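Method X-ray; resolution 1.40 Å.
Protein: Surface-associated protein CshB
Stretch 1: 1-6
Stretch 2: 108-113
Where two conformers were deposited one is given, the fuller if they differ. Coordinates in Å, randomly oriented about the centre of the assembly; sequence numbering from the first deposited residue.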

# COMPACT_ATOMS: atom_id res chain seq x y z
N TRP A 1 -0.32 -15.38 -18.84
CA TRP A 1 -1.19 -14.16 -18.65
C TRP A 1 -1.54 -13.56 -20.01
O TRP A 1 -0.62 -13.33 -20.87
CB TRP A 1 -0.58 -13.04 -17.80
CG TRP A 1 -0.38 -13.38 -16.36
CD1 TRP A 1 0.84 -13.59 -15.78
CD2 TRP A 1 -1.38 -13.66 -15.37
NE1 TRP A 1 0.65 -13.92 -14.47
CE2 TRP A 1 -0.69 -14.02 -14.19
CE3 TRP A 1 -2.78 -13.67 -15.35
CZ2 TRP A 1 -1.36 -14.27 -12.98
CZ3 TRP A 1 -3.44 -13.97 -14.17
CH2 TRP A 1 -2.74 -14.31 -13.01
N LEU A 2 -2.78 -13.25 -20.26
CA LEU A 2 -3.18 -12.63 -21.55
C LEU A 2 -2.64 -11.22 -21.66
O LEU A 2 -2.71 -10.42 -20.73
CB LEU A 2 -4.69 -12.62 -21.67
CG LEU A 2 -5.37 -13.99 -21.73
CD1 LEU A 2 -6.86 -13.85 -21.79
CD2 LEU A 2 -4.84 -14.86 -22.87
N ASP A 3 -2.16 -10.91 -22.88
CA ASP A 3 -1.69 -9.57 -23.28
C ASP A 3 -2.85 -8.81 -23.87
O ASP A 3 -3.16 -8.91 -25.06
CB ASP A 3 -0.51 -9.66 -24.26
CG ASP A 3 0.00 -8.29 -24.66
OD1 ASP A 3 -0.52 -7.30 -24.24
OD2 ASP A 3 0.99 -8.27 -25.49
N PHE A 4 -3.56 -8.07 -23.03
CA PHE A 4 -4.70 -7.30 -23.49
C PHE A 4 -4.30 -6.09 -24.30
O PHE A 4 -5.21 -5.44 -24.92
CB PHE A 4 -5.53 -6.91 -22.27
CG PHE A 4 -6.19 -8.07 -21.56
CD1 PHE A 4 -7.07 -8.91 -22.27
CD2 PHE A 4 -5.96 -8.34 -20.22
CE1 PHE A 4 -7.72 -9.98 -21.63
CE2 PHE A 4 -6.57 -9.43 -19.62
CZ PHE A 4 -7.46 -10.21 -20.30
N SER A 5 -3.02 -5.77 -24.39
CA SER A 5 -2.56 -4.58 -25.15
C SER A 5 -2.47 -4.91 -26.64
O SER A 5 -2.23 -3.94 -27.42
CB SER A 5 -1.23 -4.05 -24.64
OG SER A 5 -0.15 -4.86 -25.13
N ASP A 6 -2.49 -6.19 -27.03
CA ASP A 6 -2.34 -6.57 -28.47
C ASP A 6 -3.61 -6.16 -29.22
O ASP A 6 -4.66 -6.79 -29.07
CB ASP A 6 -2.04 -8.05 -28.57
CG ASP A 6 -1.80 -8.50 -29.99
OD1 ASP A 6 -0.68 -8.35 -30.42
OD2 ASP A 6 -2.73 -9.05 -30.63
N ARG A 108 1.56 -3.23 -17.42
CA ARG A 108 0.31 -2.65 -17.96
C ARG A 108 -0.24 -3.61 -19.03
O ARG A 108 -1.44 -3.66 -19.14
CB ARG A 108 0.52 -1.23 -18.50
CG ARG A 108 0.69 -0.18 -17.42
CD ARG A 108 -0.64 0.27 -16.83
NE ARG A 108 -0.50 0.95 -15.55
CZ ARG A 108 -0.28 2.26 -15.38
NH1 ARG A 108 -0.18 2.76 -14.16
NH2 ARG A 108 -0.16 3.06 -16.43
N LYS A 109 0.63 -4.29 -19.79
CA LYS A 109 0.14 -5.02 -20.98
C LYS A 109 -0.85 -6.12 -20.55
O LYS A 109 -1.82 -6.36 -21.31
CB LYS A 109 1.28 -5.65 -21.76
CG LYS A 109 2.11 -4.68 -22.59
CD LYS A 109 3.18 -5.49 -23.29
CE LYS A 109 4.08 -4.71 -24.22
NZ LYS A 109 4.81 -5.65 -25.11
N THR A 110 -0.63 -6.75 -19.40
CA THR A 110 -1.46 -7.87 -18.95
C THR A 110 -2.61 -7.38 -18.06
O THR A 110 -3.24 -8.23 -17.42
CB THR A 110 -0.57 -8.92 -18.30
OG1 THR A 110 0.10 -8.21 -17.26
CG2 THR A 110 0.38 -9.55 -19.30
N GLN A 111 -2.99 -6.13 -18.14
CA GLN A 111 -4.08 -5.62 -17.29
C GLN A 111 -5.25 -5.15 -18.13
O GLN A 111 -5.05 -4.37 -19.11
CB GLN A 111 -3.57 -4.47 -16.43
CG GLN A 111 -2.68 -4.92 -15.32
CD GLN A 111 -2.23 -3.79 -14.45
OE1 GLN A 111 -2.55 -2.63 -14.70
NE2 GLN A 111 -1.46 -4.17 -13.46
N LEU A 112 -6.47 -5.46 -17.72
CA LEU A 112 -7.69 -4.85 -18.24
C LEU A 112 -8.19 -3.82 -17.23
O LEU A 112 -8.25 -4.13 -16.06
CB LEU A 112 -8.72 -5.94 -18.48
CG LEU A 112 -9.89 -5.57 -19.37
CD1 LEU A 112 -9.41 -5.48 -20.83
CD2 LEU A 112 -11.02 -6.58 -19.22
N VAL A 113 -8.41 -2.60 -17.68
CA VAL A 113 -8.67 -1.49 -16.73
C VAL A 113 -9.93 -0.71 -17.12
O VAL A 113 -10.42 -0.85 -18.17
CB VAL A 113 -7.45 -0.55 -16.68
CG1 VAL A 113 -6.21 -1.21 -16.09
CG2 VAL A 113 -7.14 0.04 -18.05
O HOH W 1 -3.71 -10.82 -17.94

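The two stretches, neither containing regular helix or strand, cross almost at right angles (93° between their end-to-end directions) and bury 373 Å² between them. They come closest in backbone register at Asp3 and Thr110, whose CA atoms are 4.7 Å apart.

Trp1 takes a modest part. Its CB lies 3.9 Å from Thr110 CG2, an apolar contact at the base of the side chain, while the indole leads away from the other stretch. Leu2 contributes mainly through its backbone: its carbonyl oxygen accepts a CA-H...O contact from Thr110, with Leu2 O 3.4 Å from Thr110 CA. A water reinforces this approach, lying 3.0 Å from Leu2 O and 2.7 Å from Thr110 O, so that it can bridge two carbonyls that cannot bond to each other.

Asp3 opens a type I beta turn that ends at Asp6, closed by a weak hydrogen bond from Asp6 N to Asp3 O (3.4 Å). Its carboxylate turns back into the turn, where Asp3 OD1 accepts hydrogen bonds from Ser5 N (2.9 Å) and Ser5 OG (2.6 Å). The same OD1 sits 3.3 Å from Lys109 O, but both are acceptors and no hydrogen bond links them.

Lys109 O faces the backbone of the turn, 3.0 Å from Phe4 N. The Phe4 side chain points toward stretch 2 and makes the main apolar contact: its CD2 is 4.1 Å from Leu112 CB, and Leu112 CD1 lies over one face of the ring. Thr110 O approaches the ring edge, 3.9 Å from Phe4 CD2.

At Ser5, the amide also gives a weak hydrogen bond to Lys109 O (Ser5 N to Lys109 O, 3.4 Å, 126° at the hydrogen). Beside it, Ser5 OG packs 3.4 Å from Lys109 CG, against the aliphatic part of the extended lysine chain. Asp6 makes no contact with stretch 2.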